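PDB 1NRF: regulatory protein BlaR1, which probably senses beta-lactam antibiotics through acylation of a serine in this extracellular C-terminal domain and relays the signal across the membrane to the cytoplasm. Local coordinates for residues T17-E22 with K45-Y50; F37-S42 with N224-A229; N82-T87 with D101-S106; M86-T91 with T112-Q117. All coordinates share one frame; numbering follows the deposited sequence.

Contact 1 (T17-E22 with K45-Y50); sequences TNVEYE and KKYTIY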
# COMPACT_ATOMS: atom_id res chain seq x y z
N THR A 17 20.56 -1.54 11.08
CA THR A 17 20.55 -1.60 9.61
C THR A 17 21.53 -0.61 8.99
O THR A 17 22.19 0.15 9.70
CB THR A 17 19.13 -1.29 9.05
OG1 THR A 17 18.73 0.02 9.45
CG2 THR A 17 18.11 -2.30 9.55
N ASN A 18 21.63 -0.64 7.66
CA ASN A 18 22.50 0.27 6.91
C ASN A 18 21.76 0.76 5.65
O ASN A 18 20.87 0.08 5.13
CB ASN A 18 23.83 -0.41 6.56
CG ASN A 18 23.73 -1.35 5.37
OD1 ASN A 18 23.85 -0.92 4.21
ND2 ASN A 18 23.52 -2.64 5.64
N VAL A 19 22.12 1.94 5.18
CA VAL A 19 21.46 2.52 4.01
C VAL A 19 22.39 2.78 2.83
O VAL A 19 23.55 3.13 2.99
CB VAL A 19 20.76 3.85 4.40
CG1 VAL A 19 20.06 4.46 3.20
CG2 VAL A 19 19.76 3.59 5.51
N GLU A 20 21.84 2.60 1.63
CA GLU A 20 22.56 2.80 0.38
C GLU A 20 21.72 3.74 -0.50
O GLU A 20 20.49 3.72 -0.44
CB GLU A 20 22.76 1.46 -0.34
CG GLU A 20 23.55 1.52 -1.63
CD GLU A 20 23.63 0.16 -2.31
OE1 GLU A 20 22.58 -0.35 -2.75
OE2 GLU A 20 24.75 -0.39 -2.41
N TYR A 21 22.38 4.56 -1.30
CA TYR A 21 21.65 5.47 -2.16
C TYR A 21 21.96 5.21 -3.62
O TYR A 21 23.09 4.89 -3.98
CB TYR A 21 22.01 6.91 -1.79
CG TYR A 21 21.51 7.30 -0.42
CD1 TYR A 21 20.22 7.79 -0.25
CD2 TYR A 21 22.32 7.15 0.71
CE1 TYR A 21 19.73 8.11 1.01
CE2 TYR A 21 21.83 7.46 1.98
CZ TYR A 21 20.54 7.94 2.12
OH TYR A 21 20.05 8.24 3.36
N GLU A 22 20.94 5.31 -4.46
CA GLU A 22 21.10 5.10 -5.89
C GLU A 22 20.25 6.07 -6.69
O GLU A 22 19.34 6.70 -6.15
CB GLU A 22 20.75 3.67 -6.27
CG GLU A 22 21.78 2.67 -5.81
CD GLU A 22 21.46 1.26 -6.25
OE1 GLU A 22 21.23 1.06 -7.46
OE2 GLU A 22 21.43 0.36 -5.38
N LYS A 45 19.76 -6.58 5.69
CA LYS A 45 19.31 -5.47 6.54
C LYS A 45 19.75 -4.17 5.87
O LYS A 45 20.25 -3.26 6.53
CB LYS A 45 19.93 -5.57 7.93
CG LYS A 45 19.72 -6.90 8.64
CD LYS A 45 20.23 -6.84 10.07
CE LYS A 45 20.35 -8.24 10.69
NZ LYS A 45 19.06 -8.97 10.81
N LYS A 46 19.59 -4.10 4.56
CA LYS A 46 19.99 -2.92 3.81
C LYS A 46 18.86 -2.22 3.06
O LYS A 46 18.00 -2.85 2.44
CB LYS A 46 21.08 -3.29 2.80
CG LYS A 46 21.56 -2.10 1.97
CD LYS A 46 22.13 -2.54 0.63
CE LYS A 46 23.19 -3.61 0.79
NZ LYS A 46 24.32 -3.16 1.63
N TYR A 47 18.88 -0.90 3.13
CA TYR A 47 17.91 -0.09 2.43
C TYR A 47 18.60 0.48 1.21
O TYR A 47 19.74 0.94 1.29
CB TYR A 47 17.44 1.10 3.27
CG TYR A 47 16.59 0.78 4.47
CD1 TYR A 47 17.16 0.73 5.74
CD2 TYR A 47 15.21 0.62 4.36
CE1 TYR A 47 16.39 0.54 6.87
CE2 TYR A 47 14.42 0.43 5.49
CZ TYR A 47 15.02 0.40 6.74
OH TYR A 47 14.26 0.27 7.88
N THR A 48 17.91 0.43 0.08
CA THR A 48 18.43 1.02 -1.14
C THR A 48 17.37 2.05 -1.48
O THR A 48 16.21 1.70 -1.71
CB THR A 48 18.54 0.02 -2.28
OG1 THR A 48 19.39 -1.07 -1.89
CG2 THR A 48 19.13 0.69 -3.51
N ILE A 49 17.74 3.33 -1.46
CA ILE A 49 16.76 4.34 -1.77
C ILE A 49 17.18 5.45 -2.70
O ILE A 49 18.30 5.94 -2.66
CB ILE A 49 16.19 4.99 -0.49
CG1 ILE A 49 17.31 5.50 0.40
CG2 ILE A 49 15.32 3.99 0.26
CD1 ILE A 49 16.81 6.08 1.71
N TYR A 50 16.23 5.83 -3.55
CA TYR A 50 16.41 6.90 -4.51
C TYR A 50 15.57 8.09 -4.03
O TYR A 50 14.39 7.93 -3.68
CB TYR A 50 15.95 6.45 -5.90
CG TYR A 50 15.71 7.60 -6.85
CD1 TYR A 50 14.44 7.85 -7.36
CD2 TYR A 50 16.74 8.49 -7.16
CE1 TYR A 50 14.19 8.96 -8.15
CE2 TYR A 50 16.50 9.61 -7.96
CZ TYR A 50 15.22 9.83 -8.45
OH TYR A 50 14.97 10.95 -9.22
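Tyr47 O takes two partners from strand 18-21: the backbone N-H of Glu20, with Glu20 N 2.7 Å away, and the softer CA-H of Val19. Asn18 O is held in a similar manner, by Tyr47 N and by the CA-H of Lys46. Further bonds run from Asn18 N to Lys45 O, from Ile49 N to Glu20 O and from Glu22 N to Ile49 O. Together they form a parallel strand pair at the edge of the central sheet of the penicillin-binding-protein/beta-lactamase fold. Strand 18-21 is outermost, and strand 33-41 bonds to 46-50 on its other side, with a G1 beta bulge where Lys45 and Lys46 both face Asn41. On the face of Tyr21 and Ile49 the two side chains lie side by side, and Tyr21 CE1 comes 3.6 Å from Ile49 CG1. Ile49 CG1 sits between its backbone N and carbonyl carbon (chi1 53°), and CD1 beyond it also meets Val19 CG1. Thr17 OG1 lies in the plane of the Tyr47 ring, 3.5 Å from Tyr47 CE1, while its hydrogen bond goes to Leu14 O; Tyr47 OH bonds to Asn163. On the opposite face, with Asn18, Glu20 and Thr48, Lys46 folds back so that NZ makes a weak bond to Asn18 OD1. Thr48 OG1 gives a similarly weak bond to Glu20 OE1, 3.4 Å away. Glu22 OE2 forms a salt bridge with Lys254, which has a long, weak pairing with Glu20 as well and probably eases the repulsion between the two carboxylates.

Contact 2 (F37-S42 with N224-A229); sequences FVLFNS and NTFFFA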
# COMPACT_ATOMS: atom_id res chain seq x y z
N PHE A 37 11.95 6.01 -4.15
CA PHE A 37 12.00 4.56 -4.15
C PHE A 37 12.74 4.04 -2.92
O PHE A 37 13.88 4.42 -2.66
CB PHE A 37 12.71 4.08 -5.41
CG PHE A 37 12.96 2.61 -5.45
CD1 PHE A 37 11.93 1.72 -5.75
CD2 PHE A 37 14.23 2.10 -5.21
CE1 PHE A 37 12.17 0.34 -5.81
CE2 PHE A 37 14.49 0.73 -5.27
CZ PHE A 37 13.45 -0.15 -5.57
N VAL A 38 12.06 3.20 -2.15
CA VAL A 38 12.65 2.60 -0.98
C VAL A 38 12.57 1.08 -1.12
O VAL A 38 11.48 0.53 -1.33
CB VAL A 38 11.93 2.98 0.33
CG1 VAL A 38 12.65 2.37 1.51
CG2 VAL A 38 11.86 4.49 0.48
N LEU A 39 13.71 0.42 -1.03
CA LEU A 39 13.76 -1.04 -1.09
C LEU A 39 14.48 -1.53 0.17
O LEU A 39 15.46 -0.92 0.60
CB LEU A 39 14.51 -1.50 -2.32
CG LEU A 39 14.81 -3.00 -2.38
CD1 LEU A 39 13.57 -3.76 -2.83
CD2 LEU A 39 15.97 -3.24 -3.33
N PHE A 40 13.99 -2.62 0.76
CA PHE A 40 14.62 -3.16 1.96
C PHE A 40 14.96 -4.65 1.85
O PHE A 40 14.07 -5.49 1.68
CB PHE A 40 13.74 -2.93 3.19
CG PHE A 40 14.35 -3.45 4.48
CD1 PHE A 40 13.84 -4.59 5.10
CD2 PHE A 40 15.44 -2.79 5.06
CE1 PHE A 40 14.42 -5.08 6.28
CE2 PHE A 40 16.02 -3.28 6.23
CZ PHE A 40 15.50 -4.43 6.85
N ASN A 41 16.26 -4.95 1.96
CA ASN A 41 16.76 -6.32 1.90
C ASN A 41 16.82 -6.87 3.33
O ASN A 41 17.67 -6.46 4.13
CB ASN A 41 18.16 -6.33 1.28
CG ASN A 41 18.65 -7.74 0.96
OD1 ASN A 41 18.43 -8.68 1.73
ND2 ASN A 41 19.34 -7.88 -0.17
N SER A 42 15.93 -7.79 3.65
CA SER A 42 15.85 -8.38 4.99
C SER A 42 17.13 -9.03 5.45
O SER A 42 17.62 -8.74 6.55
CB SER A 42 14.71 -9.40 5.05
OG SER A 42 13.46 -8.81 4.73
N ASN A 224 14.80 -15.08 0.83
CA ASN A 224 14.78 -13.67 1.20
C ASN A 224 13.43 -12.99 0.94
O ASN A 224 12.55 -13.56 0.29
CB ASN A 224 15.90 -12.95 0.43
CG ASN A 224 16.44 -11.74 1.17
OD1 ASN A 224 16.03 -11.42 2.28
ND2 ASN A 224 17.40 -11.05 0.54
N THR A 225 13.27 -11.79 1.47
CA THR A 225 12.06 -11.01 1.28
C THR A 225 12.44 -9.55 1.10
O THR A 225 13.17 -8.98 1.92
CB THR A 225 11.11 -11.13 2.48
OG1 THR A 225 10.91 -12.51 2.78
CG2 THR A 225 9.75 -10.51 2.15
N PHE A 226 11.95 -8.96 0.02
CA PHE A 226 12.25 -7.57 -0.28
C PHE A 226 11.01 -6.72 -0.10
O PHE A 226 9.97 -7.02 -0.67
CB PHE A 226 12.75 -7.45 -1.73
CG PHE A 226 14.05 -8.15 -1.99
CD1 PHE A 226 15.26 -7.46 -1.87
CD2 PHE A 226 14.07 -9.51 -2.30
CE1 PHE A 226 16.48 -8.12 -2.05
CE2 PHE A 226 15.28 -10.19 -2.49
CZ PHE A 226 16.49 -9.49 -2.36
N PHE A 227 11.14 -5.65 0.68
CA PHE A 227 10.02 -4.74 0.91
C PHE A 227 10.31 -3.46 0.14
O PHE A 227 11.41 -2.93 0.20
CB PHE A 227 9.87 -4.44 2.40
CG PHE A 227 9.49 -5.64 3.22
CD1 PHE A 227 10.47 -6.47 3.77
CD2 PHE A 227 8.15 -5.97 3.42
CE1 PHE A 227 10.12 -7.59 4.51
CE2 PHE A 227 7.79 -7.09 4.15
CZ PHE A 227 8.78 -7.91 4.69
N PHE A 228 9.32 -2.96 -0.58
CA PHE A 228 9.50 -1.75 -1.38
C PHE A 228 8.31 -0.79 -1.37
O PHE A 228 7.17 -1.17 -1.11
CB PHE A 228 9.80 -2.14 -2.83
CG PHE A 228 8.68 -2.91 -3.47
CD1 PHE A 228 8.62 -4.29 -3.35
CD2 PHE A 228 7.65 -2.24 -4.13
CE1 PHE A 228 7.53 -5.00 -3.88
CE2 PHE A 228 6.56 -2.94 -4.65
CZ PHE A 228 6.50 -4.33 -4.52
N ALA A 229 8.60 0.47 -1.68
CA ALA A 229 7.58 1.49 -1.73
C ALA A 229 8.06 2.58 -2.68
O ALA A 229 9.19 3.05 -2.59
CB ALA A 229 7.34 2.07 -0.33
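Ser42 turns OG anti to its carbonyl carbon (chi1 -59°), from where the hydroxyl donates to Thr225 O, with Ser42 OG 2.8 Å from it. The same OG lies in the plane of the Phe227 ring, at its edge, 3.6 Å from Phe227 CE1. Next to it Asn41 holds CG anti to its backbone N (chi1 -170°), and the Asn41 and Asn224 side chains cross at about a right angle, their amide planes 46° apart. Asn224 ND2 donates an almost straight bond to Asn41 OD1, 2.8 Å away, the acceptor lying in the Asn224 amide plane although the donor stands well above that of Asn41. Asn41 OD1 also accepts Arg44 N, and Asn224 OD1 accepts Asn43 N, so Asn224 is held through both ends of its amide and Asn41 through OD1. Asn41 runs beside Phe226, pointing the same way, with ND2 3.4 Å from Phe226 CE1. Leu39 crosses the root of that ring: its CD1 is 3.9 Å from Phe226 CB and also touches Phe228 CB. On the other face Phe40 and Phe227 lie side by side, and Phe227 CD1 meets the Phe40 ring at its edge, 4.1 Å from Phe40 CD1. Helix 158-170 packs on Phe40 and Phe227, helix 239-253 on Phe37 and Phe228. Paired backbone bonds at Val38-Ala229 and Phe40-Phe227 join the strands antiparallel, placing an N-terminal strand beside a C-terminal one in the helix-flanked central sheet of the penicillin-binding-protein/beta-lactamase fold.

Contact 3 (N82-T87 with D101-S106); sequences NDSHMT and DQDLFS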
# COMPACT_ATOMS: atom_id res chain seq x y z
N ASN A 82 -14.11 -16.53 4.71
CA ASN A 82 -15.20 -17.17 3.98
C ASN A 82 -16.31 -16.23 3.54
O ASN A 82 -16.76 -16.29 2.39
CB ASN A 82 -15.79 -18.29 4.84
CG ASN A 82 -14.71 -19.13 5.51
OD1 ASN A 82 -13.78 -19.61 4.85
ND2 ASN A 82 -14.83 -19.31 6.82
N ASP A 83 -16.78 -15.36 4.43
CA ASP A 83 -17.83 -14.42 4.07
C ASP A 83 -17.37 -12.96 4.14
O ASP A 83 -17.21 -12.39 5.21
CB ASP A 83 -19.06 -14.60 4.96
CG ASP A 83 -20.24 -13.73 4.53
OD1 ASP A 83 -21.25 -13.70 5.26
OD2 ASP A 83 -20.15 -13.08 3.46
N SER A 84 -17.13 -12.37 2.97
CA SER A 84 -16.70 -10.98 2.91
C SER A 84 -17.50 -10.29 1.82
O SER A 84 -17.23 -9.15 1.46
CB SER A 84 -15.21 -10.89 2.59
OG SER A 84 -14.93 -11.38 1.29
N HIS A 85 -18.50 -11.00 1.29
CA HIS A 85 -19.36 -10.47 0.24
C HIS A 85 -20.12 -9.24 0.72
O HIS A 85 -20.51 -9.16 1.88
CB HIS A 85 -20.35 -11.54 -0.24
CG HIS A 85 -21.19 -11.10 -1.40
ND1 HIS A 85 -22.33 -10.34 -1.23
CD2 HIS A 85 -21.02 -11.25 -2.73
CE1 HIS A 85 -22.83 -10.04 -2.42
NE2 HIS A 85 -22.05 -10.58 -3.35
N MET A 86 -20.32 -8.29 -0.18
CA MET A 86 -21.01 -7.06 0.16
C MET A 86 -21.75 -6.53 -1.07
O MET A 86 -21.14 -5.99 -1.99
CB MET A 86 -19.97 -6.04 0.65
CG MET A 86 -20.51 -4.79 1.32
SD MET A 86 -19.20 -3.65 1.85
CE MET A 86 -18.47 -4.55 3.20
N THR A 87 -23.07 -6.70 -1.09
CA THR A 87 -23.87 -6.23 -2.22
C THR A 87 -23.75 -4.72 -2.35
O THR A 87 -23.65 -4.00 -1.35
CB THR A 87 -25.37 -6.60 -2.06
OG1 THR A 87 -25.52 -8.03 -2.04
CG2 THR A 87 -26.20 -6.02 -3.20
N ASP A 101 -21.44 -6.31 -7.17
CA ASP A 101 -21.21 -6.96 -5.88
C ASP A 101 -19.72 -7.17 -5.66
O ASP A 101 -19.02 -7.77 -6.48
CB ASP A 101 -21.97 -8.29 -5.81
CG ASP A 101 -23.48 -8.10 -5.74
OD1 ASP A 101 -23.94 -7.25 -4.94
OD2 ASP A 101 -24.21 -8.80 -6.48
N GLN A 102 -19.23 -6.66 -4.54
CA GLN A 102 -17.82 -6.76 -4.23
C GLN A 102 -17.47 -7.87 -3.26
O GLN A 102 -18.33 -8.45 -2.60
CB GLN A 102 -17.29 -5.43 -3.70
CG GLN A 102 -17.32 -4.31 -4.73
CD GLN A 102 -16.35 -4.53 -5.87
OE1 GLN A 102 -16.47 -3.92 -6.93
NE2 GLN A 102 -15.36 -5.40 -5.65
N ASP A 103 -16.18 -8.13 -3.20
CA ASP A 103 -15.62 -9.15 -2.33
C ASP A 103 -14.36 -8.51 -1.75
O ASP A 103 -13.86 -7.54 -2.31
CB ASP A 103 -15.25 -10.36 -3.18
CG ASP A 103 -14.99 -11.58 -2.36
OD1 ASP A 103 -14.67 -12.63 -2.96
OD2 ASP A 103 -15.11 -11.51 -1.12
N LEU A 104 -13.86 -9.02 -0.63
CA LEU A 104 -12.63 -8.45 -0.06
C LEU A 104 -11.56 -8.53 -1.14
O LEU A 104 -10.89 -7.54 -1.43
CB LEU A 104 -12.16 -9.26 1.16
CG LEU A 104 -10.73 -8.95 1.65
CD1 LEU A 104 -10.66 -7.53 2.23
CD2 LEU A 104 -10.33 -9.98 2.69
N PHE A 105 -11.43 -9.71 -1.74
CA PHE A 105 -10.46 -9.94 -2.81
C PHE A 105 -10.73 -9.14 -4.08
O PHE A 105 -9.78 -8.73 -4.77
CB PHE A 105 -10.42 -11.44 -3.14
CG PHE A 105 -9.56 -12.23 -2.21
CD1 PHE A 105 -9.67 -12.08 -0.83
CD2 PHE A 105 -8.63 -13.14 -2.71
CE1 PHE A 105 -8.87 -12.83 0.04
CE2 PHE A 105 -7.82 -13.89 -1.85
CZ PHE A 105 -7.94 -13.73 -0.47
N SER A 106 -12.00 -8.91 -4.41
CA SER A 106 -12.31 -8.13 -5.61
C SER A 106 -12.15 -6.62 -5.34
O SER A 106 -11.73 -5.86 -6.21
CB SER A 106 -13.72 -8.44 -6.12
OG SER A 106 -14.74 -7.95 -5.27
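Ser84 places OG between its backbone N and carbonyl carbon (chi1 65°), which presents the oxygen to Leu104 N, while His85 sets CG anti to its own N (chi1 -176°), on the side where the ring meets Gln102 O and Asp101. Leu104 N donates a nearly straight bond to Ser84 OG, 3.2 Å away. An early N-H of helix 104-110 is thus taken by a hydroxyl from the preceding loop; Asp103, at the N-cap position, offers Leu104 N only a weak, bent bond. Two residues along, a single antiparallel bridge ties the backbones. Met86 N reaches Gln102 O at 3.1 Å, and Gln102 N returns a bond to Met86 O, 3.3 Å away. Gln102 O also lies over one face of the His85 ring, toward its rim. The imidazole then meets Asp101 obliquely, with His85 NE2 3.4 Å from Asp101 CB. Asp101 continues alongside Thr87 in the same direction, and its OD1 takes a weak bond from Trp88 N. The arrangement pins the loop after helix 66-76 to the start of helix 104-110, in the helical region of the penicillin-binding-protein/beta-lactamase fold, with the Gln102 side chain about 12 Å from that of Ser63, the probable acylation site.

Contact 4 (M86-T91 with T112-Q117); sequences MTWDGT and TTWYFQ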
# COMPACT_ATOMS: atom_id res chain seq x y z
N MET A 86 -20.32 -8.29 -0.18
CA MET A 86 -21.01 -7.06 0.16
C MET A 86 -21.75 -6.53 -1.07
O MET A 86 -21.14 -5.99 -1.99
CB MET A 86 -19.97 -6.04 0.65
CG MET A 86 -20.51 -4.79 1.32
SD MET A 86 -19.20 -3.65 1.85
CE MET A 86 -18.47 -4.55 3.20
N THR A 87 -23.07 -6.70 -1.09
CA THR A 87 -23.87 -6.23 -2.22
C THR A 87 -23.75 -4.72 -2.35
O THR A 87 -23.65 -4.00 -1.35
CB THR A 87 -25.37 -6.60 -2.06
OG1 THR A 87 -25.52 -8.03 -2.04
CG2 THR A 87 -26.20 -6.02 -3.20
N TRP A 88 -23.77 -4.22 -3.58
CA TRP A 88 -23.65 -2.80 -3.79
C TRP A 88 -24.99 -2.08 -3.97
O TRP A 88 -25.90 -2.57 -4.65
CB TRP A 88 -22.72 -2.51 -4.98
CG TRP A 88 -23.32 -2.77 -6.30
CD1 TRP A 88 -23.80 -3.96 -6.77
CD2 TRP A 88 -23.52 -1.82 -7.35
NE1 TRP A 88 -24.28 -3.80 -8.05
CE2 TRP A 88 -24.12 -2.50 -8.43
CE3 TRP A 88 -23.24 -0.45 -7.48
CZ2 TRP A 88 -24.46 -1.86 -9.62
CZ3 TRP A 88 -23.57 0.19 -8.67
CH2 TRP A 88 -24.18 -0.52 -9.73
N ASP A 89 -25.08 -0.92 -3.33
CA ASP A 89 -26.26 -0.07 -3.36
C ASP A 89 -26.93 -0.10 -4.73
O ASP A 89 -27.98 -0.71 -4.92
CB ASP A 89 -25.86 1.38 -3.05
CG ASP A 89 -24.67 1.46 -2.11
OD1 ASP A 89 -23.55 1.04 -2.51
OD2 ASP A 89 -24.84 1.95 -0.98
N GLY A 90 -26.29 0.57 -5.67
CA GLY A 90 -26.80 0.67 -7.02
C GLY A 90 -26.22 1.96 -7.55
O GLY A 90 -26.49 2.37 -8.68
N THR A 91 -25.43 2.60 -6.70
CA THR A 91 -24.77 3.86 -7.01
C THR A 91 -23.88 3.71 -8.24
O THR A 91 -23.01 2.84 -8.28
CB THR A 91 -23.89 4.33 -5.84
OG1 THR A 91 -24.70 4.50 -4.67
CG2 THR A 91 -23.19 5.64 -6.18
N THR A 112 -11.99 -0.92 -4.98
CA THR A 112 -13.37 -0.50 -4.86
C THR A 112 -13.45 0.17 -3.51
O THR A 112 -13.63 -0.48 -2.48
CB THR A 112 -14.33 -1.70 -4.91
OG1 THR A 112 -14.23 -2.32 -6.20
CG2 THR A 112 -15.77 -1.24 -4.68
N THR A 113 -13.29 1.48 -3.53
CA THR A 113 -13.29 2.30 -2.33
C THR A 113 -14.50 2.16 -1.42
O THR A 113 -14.33 2.05 -0.21
CB THR A 113 -13.11 3.78 -2.70
OG1 THR A 113 -11.84 3.94 -3.36
CG2 THR A 113 -13.13 4.65 -1.45
N TRP A 114 -15.71 2.15 -1.99
CA TRP A 114 -16.91 2.06 -1.16
C TRP A 114 -16.92 0.84 -0.25
O TRP A 114 -17.46 0.90 0.86
CB TRP A 114 -18.20 2.10 -2.01
CG TRP A 114 -18.45 0.93 -2.94
CD1 TRP A 114 -18.30 0.92 -4.29
CD2 TRP A 114 -19.00 -0.35 -2.59
NE1 TRP A 114 -18.72 -0.28 -4.81
CE2 TRP A 114 -19.16 -1.08 -3.78
CE3 TRP A 114 -19.37 -0.96 -1.38
CZ2 TRP A 114 -19.68 -2.38 -3.81
CZ3 TRP A 114 -19.89 -2.26 -1.40
CH2 TRP A 114 -20.04 -2.95 -2.61
N TYR A 115 -16.31 -0.25 -0.69
CA TYR A 115 -16.26 -1.48 0.10
C TYR A 115 -15.55 -1.30 1.44
O TYR A 115 -16.07 -1.69 2.48
CB TYR A 115 -15.57 -2.59 -0.71
CG TYR A 115 -15.48 -3.91 0.02
CD1 TYR A 115 -14.55 -4.12 1.03
CD2 TYR A 115 -16.34 -4.96 -0.31
CE1 TYR A 115 -14.49 -5.33 1.70
CE2 TYR A 115 -16.29 -6.17 0.35
CZ TYR A 115 -15.36 -6.35 1.35
OH TYR A 115 -15.31 -7.56 2.01
N PHE A 116 -14.35 -0.73 1.40
CA PHE A 116 -13.59 -0.51 2.62
C PHE A 116 -14.16 0.64 3.43
O PHE A 116 -14.08 0.64 4.66
CB PHE A 116 -12.11 -0.27 2.27
CG PHE A 116 -11.46 -1.45 1.58
CD1 PHE A 116 -11.58 -1.61 0.19
CD2 PHE A 116 -10.82 -2.44 2.32
CE1 PHE A 116 -11.09 -2.76 -0.44
CE2 PHE A 116 -10.32 -3.59 1.69
CZ PHE A 116 -10.46 -3.75 0.31
N GLN A 117 -14.75 1.61 2.74
CA GLN A 117 -15.36 2.76 3.40
C GLN A 117 -16.51 2.29 4.29
O GLN A 117 -16.59 2.65 5.47
CB GLN A 117 -15.88 3.75 2.36
CG GLN A 117 -15.12 5.06 2.32
CD GLN A 117 -15.49 5.91 1.12
OE1 GLN A 117 -15.24 7.11 1.08
NE2 GLN A 117 -16.08 5.27 0.11
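Met86 and Tyr115 mark the closest approach of the two backbones, their CA atoms 7.3 Å apart, where the irregular loop 86-91 passes the first turn of helix 113-123. That turn is held by its own bonds, Tyr115 N to Thr112 O and Gln117 N to Thr113 O, and the loop meets it mainly through side chains in a Met-aromatic contact within the helical region of the penicillin-binding-protein/beta-lactamase fold. The Met86 thioether runs past Trp114 in the opposite direction and over one face of Tyr115. Its bend at chi3 (-71°) puts CE above the centre of the Tyr115 ring, a CH-pi contact 4.0 Å from the centroid. Met86 SD is over the same face and also touches Trp114 CZ3 at 3.6 Å. The Tyr115 ring is positioned farther out by its OH, bonded to Ser84 O; its side chain lies about 10 Å from that of Ser63, the probable acylated serine. Trp114 is fixed by NE1 bonding to Trp98 O and by stacking with Tyr93. Trp88 meets the Trp114 indole with its root, CB lying 3.3 Å from Trp114 CZ2. Met86 O lies at the edge of the Trp114 indole, in the plane of the ring and 3.3 Å from Trp114 CH2.

In the fold
From the N terminus, contact 1 closes first, returning 45-50 to the edge strand 18-21. Contact 2 crosses it: 37-42 lies inside the loop of contact 1, yet its partner 224-229 comes some 180 residues later, so the N-terminal strands are joined to the C-terminal part of the same sheet. Strands 33-41 and 46-50 are neighbours there, and the two contacts touch. Contacts 3 and 4 both nest within the long loop closed by contact 2. They start from the same stretch, sharing Met86 and Thr87, and tie it to the successive helices 104-110 and 113-123. Contacts 3 and 4 lie on the opposite side of the chain's centre from contacts 1 and 2, the centres of contacts 2 and 3 being about 30 Å apart.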